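Local coordinates for 3' terminal uridylyl transferase (Trypanosoma brucei, PDB 5HZD), which adds uridines from UTP to the 3' ends of guide, ribosomal and some messenger RNAs during mitochondrial RNA editing, at residues A[152-157]-A[278-283]; A[165-170]-A[174-179]. One frame throughout, in Å; residues are numbered along the deposited sequence.

Contact 1 (A[152-157]-A[278-283]); sequences ELLRRV and PELYNI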
loop_
_atom_site.group_PDB
_atom_site.type_symbol
_atom_site.label_atom_id
_atom_site.label_comp_id
_atom_site.label_asym_id
_atom_site.label_seq_id
_atom_site.Cartn_x
_atom_site.Cartn_y
_atom_site.Cartn_z
ATOM N N GLU A 152 11.371 -20.593 -6.221
ATOM C CA GLU A 152 12.510 -21.364 -6.718
ATOM C C GLU A 152 13.239 -20.628 -7.832
ATOM O O GLU A 152 14.463 -20.632 -7.885
ATOM C CB GLU A 152 12.045 -22.731 -7.222
ATOM C CG GLU A 152 13.138 -23.560 -7.854
ATOM C CD GLU A 152 14.149 -24.083 -6.844
ATOM O OE1 GLU A 152 13.954 -23.889 -5.616
ATOM O OE2 GLU A 152 15.162 -24.683 -7.286
ATOM N N LEU A 153 12.496 -19.984 -8.718
ATOM C CA LEU A 153 13.148 -19.187 -9.766
ATOM C C LEU A 153 13.979 -18.047 -9.178
ATOM O O LEU A 153 15.108 -17.762 -9.645
ATOM C CB LEU A 153 12.120 -18.625 -10.766
ATOM C CG LEU A 153 11.417 -19.656 -11.649
ATOM C CD1 LEU A 153 10.358 -18.989 -12.537
ATOM C CD2 LEU A 153 12.431 -20.445 -12.500
ATOM N N LEU A 154 13.445 -17.380 -8.157
ATOM C CA LEU A 154 14.191 -16.319 -7.499
ATOM C C LEU A 154 15.464 -16.842 -6.809
ATOM O O LEU A 154 16.518 -16.244 -6.935
ATOM C CB LEU A 154 13.293 -15.581 -6.514
ATOM C CG LEU A 154 12.183 -14.766 -7.163
ATOM C CD1 LEU A 154 11.150 -14.421 -6.100
ATOM C CD2 LEU A 154 12.746 -13.481 -7.841
ATOM N N ARG A 155 15.372 -17.983 -6.139
ATOM C CA ARG A 155 16.533 -18.611 -5.506
ATOM C C ARG A 155 17.607 -18.862 -6.573
ATOM O O ARG A 155 18.794 -18.636 -6.334
ATOM C CB ARG A 155 16.114 -19.938 -4.849
ATOM C CG ARG A 155 17.189 -20.646 -4.049
ATOM C CD ARG A 155 16.728 -22.058 -3.651
ATOM N NE ARG A 155 17.684 -23.085 -4.079
ATOM C CZ ARG A 155 17.718 -23.629 -5.295
ATOM N NH1 ARG A 155 16.854 -23.249 -6.222
ATOM N NH2 ARG A 155 18.621 -24.556 -5.588
ATOM N N ARG A 156 17.191 -19.291 -7.758
ATOM C CA ARG A 156 18.156 -19.715 -8.785
ATOM C C ARG A 156 18.817 -18.516 -9.482
ATOM O O ARG A 156 19.844 -18.658 -10.153
ATOM C CB ARG A 156 17.477 -20.605 -9.840
ATOM C CG ARG A 156 17.019 -21.992 -9.373
ATOM C CD ARG A 156 16.489 -22.806 -10.591
ATOM N NE ARG A 156 15.089 -23.244 -10.462
ATOM C CZ ARG A 156 14.251 -23.480 -11.481
ATOM N NH1 ARG A 156 12.992 -23.882 -11.246
ATOM N NH2 ARG A 156 14.653 -23.316 -12.741
ATOM N N VAL A 157 18.231 -17.334 -9.355
ATOM C CA VAL A 157 18.834 -16.125 -9.964
ATOM C C VAL A 157 19.615 -15.341 -8.904
ATOM O O VAL A 157 20.163 -14.272 -9.190
ATOM C CB VAL A 157 17.746 -15.272 -10.705
ATOM C CG1 VAL A 157 16.955 -14.407 -9.764
ATOM C CG2 VAL A 157 18.340 -14.430 -11.808
ATOM N N PRO A 278 21.201 -5.599 -8.806
ATOM C CA PRO A 278 20.023 -4.974 -9.419
ATOM C C PRO A 278 18.921 -4.580 -8.406
ATOM O O PRO A 278 18.808 -5.187 -7.320
ATOM C CB PRO A 278 19.499 -6.071 -10.350
ATOM C CG PRO A 278 20.762 -6.817 -10.753
ATOM C CD PRO A 278 21.593 -6.851 -9.500
ATOM N N GLU A 279 18.133 -3.573 -8.770
ATOM C CA GLU A 279 17.087 -2.987 -7.899
ATOM C C GLU A 279 16.201 -3.996 -7.156
ATOM O O GLU A 279 15.899 -3.824 -5.962
ATOM C CB GLU A 279 16.230 -1.999 -8.710
ATOM C CG GLU A 279 16.939 -0.674 -9.086
ATOM C CD GLU A 279 17.820 -0.744 -10.337
ATOM O OE1 GLU A 279 17.993 -1.833 -10.956
ATOM O OE2 GLU A 279 18.374 0.301 -10.736
ATOM N N LEU A 280 15.781 -5.058 -7.844
ATOM C CA LEU A 280 14.833 -6.002 -7.264
ATOM C C LEU A 280 15.392 -6.654 -5.993
ATOM O O LEU A 280 14.637 -7.019 -5.071
ATOM C CB LEU A 280 14.464 -7.059 -8.313
ATOM C CG LEU A 280 13.386 -8.044 -7.883
ATOM C CD1 LEU A 280 12.030 -7.343 -7.712
ATOM C CD2 LEU A 280 13.256 -9.220 -8.843
ATOM N N TYR A 281 16.710 -6.774 -5.918
ATOM C CA TYR A 281 17.342 -7.415 -4.754
ATOM C C TYR A 281 17.362 -6.504 -3.541
ATOM O O TYR A 281 17.597 -6.952 -2.418
ATOM C CB TYR A 281 18.797 -7.806 -5.071
ATOM C CG TYR A 281 18.954 -8.887 -6.088
ATOM C CD1 TYR A 281 19.086 -10.225 -5.700
ATOM C CD2 TYR A 281 18.973 -8.596 -7.445
ATOM C CE1 TYR A 281 19.247 -11.223 -6.648
ATOM C CE2 TYR A 281 19.117 -9.606 -8.402
ATOM C CZ TYR A 281 19.249 -10.907 -8.001
ATOM O OH TYR A 281 19.410 -11.860 -8.991
ATOM N N ASN A 282 17.125 -5.220 -3.748
ATOM C CA ASN A 282 17.396 -4.218 -2.741
ATOM C C ASN A 282 16.142 -3.621 -2.117
ATOM O O ASN A 282 16.234 -2.757 -1.243
ATOM C CB ASN A 282 18.199 -3.083 -3.375
ATOM C CG ASN A 282 19.508 -3.559 -3.960
ATOM O OD1 ASN A 282 20.101 -4.524 -3.477
ATOM N ND2 ASN A 282 19.981 -2.876 -5.002
ATOM N N ILE A 283 14.974 -4.055 -2.570
ATOM C CA ILE A 283 13.735 -3.481 -2.111
ATOM C C ILE A 283 12.842 -4.502 -1.409
ATOM O O ILE A 283 12.781 -5.667 -1.802
ATOM C CB ILE A 283 12.971 -2.821 -3.279
ATOM C CG1 ILE A 283 12.578 -3.836 -4.328
ATOM C CG2 ILE A 283 13.784 -1.676 -3.895
ATOM C CD1 ILE A 283 11.610 -3.239 -5.334
#
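With chi1 at -67°, Tyr281 holds its CG beside its own backbone N and anti to the carbonyl carbon, and chi2 near -94° turns the ring so that its hydroxyl reaches Val157. There Tyr281 OH gives a short hydrogen bond to Val157 O, 2.5 Å away. The hydroxyl comes in above the carbonyl plane, 47° out of it, and so misses the lone pairs, while the oxygen sits at the edge of the ring, near its plane. The valine side chain closes in on the same phenol: CG1 is 3.6 Å from Tyr281 OH and CG2 4.0 Å. Beside this bond the two leucines only graze, Leu154 CD2 lying 4.4 Å from Leu280 CD2. Phe159 ties the pieces together, stacking on the Tyr281 ring and touching both leucines. On the far side of the turn, Glu279 makes a salt bridge to Arg88 and hydrogen bonds to Gln92 and Thr247. The contact thus joins segment 152-157, carried on helix 143-156 of the palm, to the loop leading into strand 285-288. Both Tyr281 and Val157 are buried, so the polar part of the join rests on this single directed bond, while the leucines add a loose apolar touch.

Contact 2 (A[165-170]-A[174-179]); sequences EPISHA and IIKHHA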
loop_
_atom_site.group_PDB
_atom_site.type_symbol
_atom_site.label_atom_id
_atom_site.label_comp_id
_atom_site.label_asym_id
_atom_site.label_seq_id
_atom_site.Cartn_x
_atom_site.Cartn_y
_atom_site.Cartn_z
ATOM N N GLU A 165 10.622 -14.979 1.852
ATOM C CA GLU A 165 9.651 -15.674 2.702
ATOM C C GLU A 165 8.449 -16.088 1.856
ATOM O O GLU A 165 7.555 -15.287 1.631
ATOM C CB GLU A 165 9.181 -14.770 3.864
ATOM C CG GLU A 165 8.117 -15.415 4.769
ATOM C CD GLU A 165 7.551 -14.504 5.867
ATOM O OE1 GLU A 165 6.621 -14.975 6.591
ATOM O OE2 GLU A 165 8.021 -13.353 6.013
ATOM N N PRO A 166 8.422 -17.344 1.390
ATOM C CA PRO A 166 7.223 -17.857 0.709
ATOM C C PRO A 166 6.119 -18.039 1.734
ATOM O O PRO A 166 6.362 -18.650 2.773
ATOM C CB PRO A 166 7.672 -19.222 0.184
ATOM C CG PRO A 166 8.847 -19.622 1.084
ATOM C CD PRO A 166 9.518 -18.325 1.438
ATOM N N ILE A 167 4.950 -17.487 1.478
ATOM C CA ILE A 167 3.798 -17.710 2.347
ATOM C C ILE A 167 2.717 -18.407 1.552
ATOM O O ILE A 167 1.770 -17.783 1.104
ATOM C CB ILE A 167 3.286 -16.370 2.898
ATOM C CG1 ILE A 167 4.455 -15.579 3.467
ATOM C CG2 ILE A 167 2.250 -16.600 4.004
ATOM C CD1 ILE A 167 4.061 -14.234 3.977
ATOM N N SER A 168 2.877 -19.707 1.358
ATOM C CA SER A 168 2.034 -20.428 0.392
ATOM C C SER A 168 0.638 -20.704 0.938
ATOM O O SER A 168 -0.297 -20.982 0.164
ATOM C CB SER A 168 2.719 -21.730 -0.024
ATOM O OG SER A 168 3.059 -22.488 1.124
ATOM N N HIS A 169 0.493 -20.589 2.260
ATOM C CA HIS A 169 -0.736 -21.011 2.938
ATOM C C HIS A 169 -1.557 -19.907 3.626
ATOM O O HIS A 169 -2.542 -20.197 4.295
ATOM C CB HIS A 169 -0.426 -22.147 3.916
ATOM C CG HIS A 169 -0.100 -23.445 3.241
ATOM N ND1 HIS A 169 -1.070 -24.338 2.838
ATOM C CD2 HIS A 169 1.086 -23.994 2.885
ATOM C CE1 HIS A 169 -0.497 -25.384 2.269
ATOM N NE2 HIS A 169 0.812 -25.201 2.285
ATOM N N ALA A 170 -1.170 -18.650 3.450
ATOM C CA ALA A 170 -2.005 -17.540 3.895
ATOM C C ALA A 170 -3.331 -17.551 3.126
ATOM O O ALA A 170 -3.478 -18.284 2.147
ATOM C CB ALA A 170 -1.296 -16.240 3.673
ATOM N N ILE A 174 1.318 -15.433 -0.882
ATOM C CA ILE A 174 2.195 -14.407 -1.436
ATOM C C ILE A 174 3.642 -14.815 -1.209
ATOM O O ILE A 174 3.925 -15.786 -0.499
ATOM C CB ILE A 174 1.974 -13.018 -0.795
ATOM C CG1 ILE A 174 2.194 -13.091 0.721
ATOM C CG2 ILE A 174 0.570 -12.500 -1.079
ATOM C CD1 ILE A 174 2.310 -11.683 1.362
ATOM N N ILE A 175 4.551 -14.093 -1.863
ATOM C CA ILE A 175 5.970 -14.163 -1.548
ATOM C C ILE A 175 6.367 -12.823 -0.966
ATOM O O ILE A 175 6.108 -11.791 -1.558
ATOM C CB ILE A 175 6.827 -14.398 -2.826
ATOM C CG1 ILE A 175 6.502 -15.770 -3.442
ATOM C CG2 ILE A 175 8.330 -14.340 -2.448
ATOM C CD1 ILE A 175 7.146 -15.969 -4.825
ATOM N N LYS A 176 6.983 -12.827 0.207
ATOM C CA LYS A 176 7.504 -11.586 0.778
ATOM C C LYS A 176 8.997 -11.579 0.616
ATOM O O LYS A 176 9.679 -12.568 0.925
ATOM C CB LYS A 176 7.180 -11.515 2.281
ATOM C CG LYS A 176 5.702 -11.132 2.563
ATOM C CD LYS A 176 5.468 -10.944 4.068
ATOM C CE LYS A 176 6.030 -9.627 4.537
ATOM N NZ LYS A 176 5.086 -8.527 4.115
ATOM N N HIS A 177 9.544 -10.474 0.121
ATOM C CA HIS A 177 10.982 -10.318 0.077
ATOM C C HIS A 177 11.427 -9.257 1.067
ATOM O O HIS A 177 10.915 -8.128 1.064
ATOM C CB HIS A 177 11.437 -9.940 -1.348
ATOM C CG HIS A 177 12.899 -9.635 -1.424
ATOM N ND1 HIS A 177 13.388 -8.345 -1.499
ATOM C CD2 HIS A 177 13.984 -10.447 -1.341
ATOM C CE1 HIS A 177 14.711 -8.388 -1.522
ATOM N NE2 HIS A 177 15.094 -9.648 -1.405
ATOM N N HIS A 178 12.334 -9.640 1.958
ATOM C CA HIS A 178 12.851 -8.740 2.988
ATOM C C HIS A 178 14.283 -8.356 2.621
ATOM O O HIS A 178 15.194 -9.171 2.712
ATOM C CB HIS A 178 12.885 -9.460 4.342
ATOM C CG HIS A 178 11.591 -10.076 4.755
ATOM N ND1 HIS A 178 10.634 -9.384 5.468
ATOM C CD2 HIS A 178 11.106 -11.333 4.588
ATOM C CE1 HIS A 178 9.603 -10.181 5.705
ATOM N NE2 HIS A 178 9.871 -11.372 5.193
ATOM N N ALA A 179 14.496 -7.102 2.233
ATOM C CA ALA A 179 15.830 -6.675 1.816
ATOM C C ALA A 179 16.771 -6.510 2.974
ATOM O O ALA A 179 16.400 -5.961 4.011
ATOM C CB ALA A 179 15.757 -5.356 1.055
#
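Glu165 and His178 face each other across the open end of a hairpin, and the glutamate is the chain to follow. Its CB lies 3.7 Å from Lys176 O and comes to the edge of the His178 ring, in its plane. CG stands anti to the backbone N (chi1 178°) and the chain runs on extended, taking CD to 4.0 Å from His178 NE2. At the tip, OE2 accepts a hydrogen bond from His178 NE2 at 2.8 Å, through the anti lone pair, with carboxylate and ring only 20° from coplanar. The backbones pair antiparallel: Glu165 and Lys176 exchange two bonds, as do Ile167 and Ile174, with Pro166 opposite Ile175 at the non-hydrogen-bonded pair between them. On the face shared with Glu165, Ile167 CD1 packs 3.6 Å from Lys176 CD and 3.9 Å from Ile174 CG1. Lys176 bends at chi3 and chi4, and its NZ makes a salt bridge to Asp286, a residue probably important for catalysis. Ile175, on the other face, packs against helix 143-156. This is an antiparallel beta hairpin at one edge of the five-stranded palm sheet of a nucleotidyltransferase, with Lys176 beside the predicted catalytic metal site at Asp123.

How the contacts relate
The centres of contacts 1 and 2 lie about 13 Å apart, on one side of the chain's centre. Along the sequence, helix 143-156 gives contact 1 its first segment and is followed by the hairpin of strands 164-167 and 174-177, which makes contact 2. After some 120 residues that include the four-stranded sheet between 198 and 271, the chain rejoins the palm at 278-283, completing contact 1. From there it continues directly into strand 285-288, which carries Asp286 and pairs with strand 174-177 in the palm sheet. The two contacts meet where His177 ND1 probably hydrogen-bonds Ile283 O.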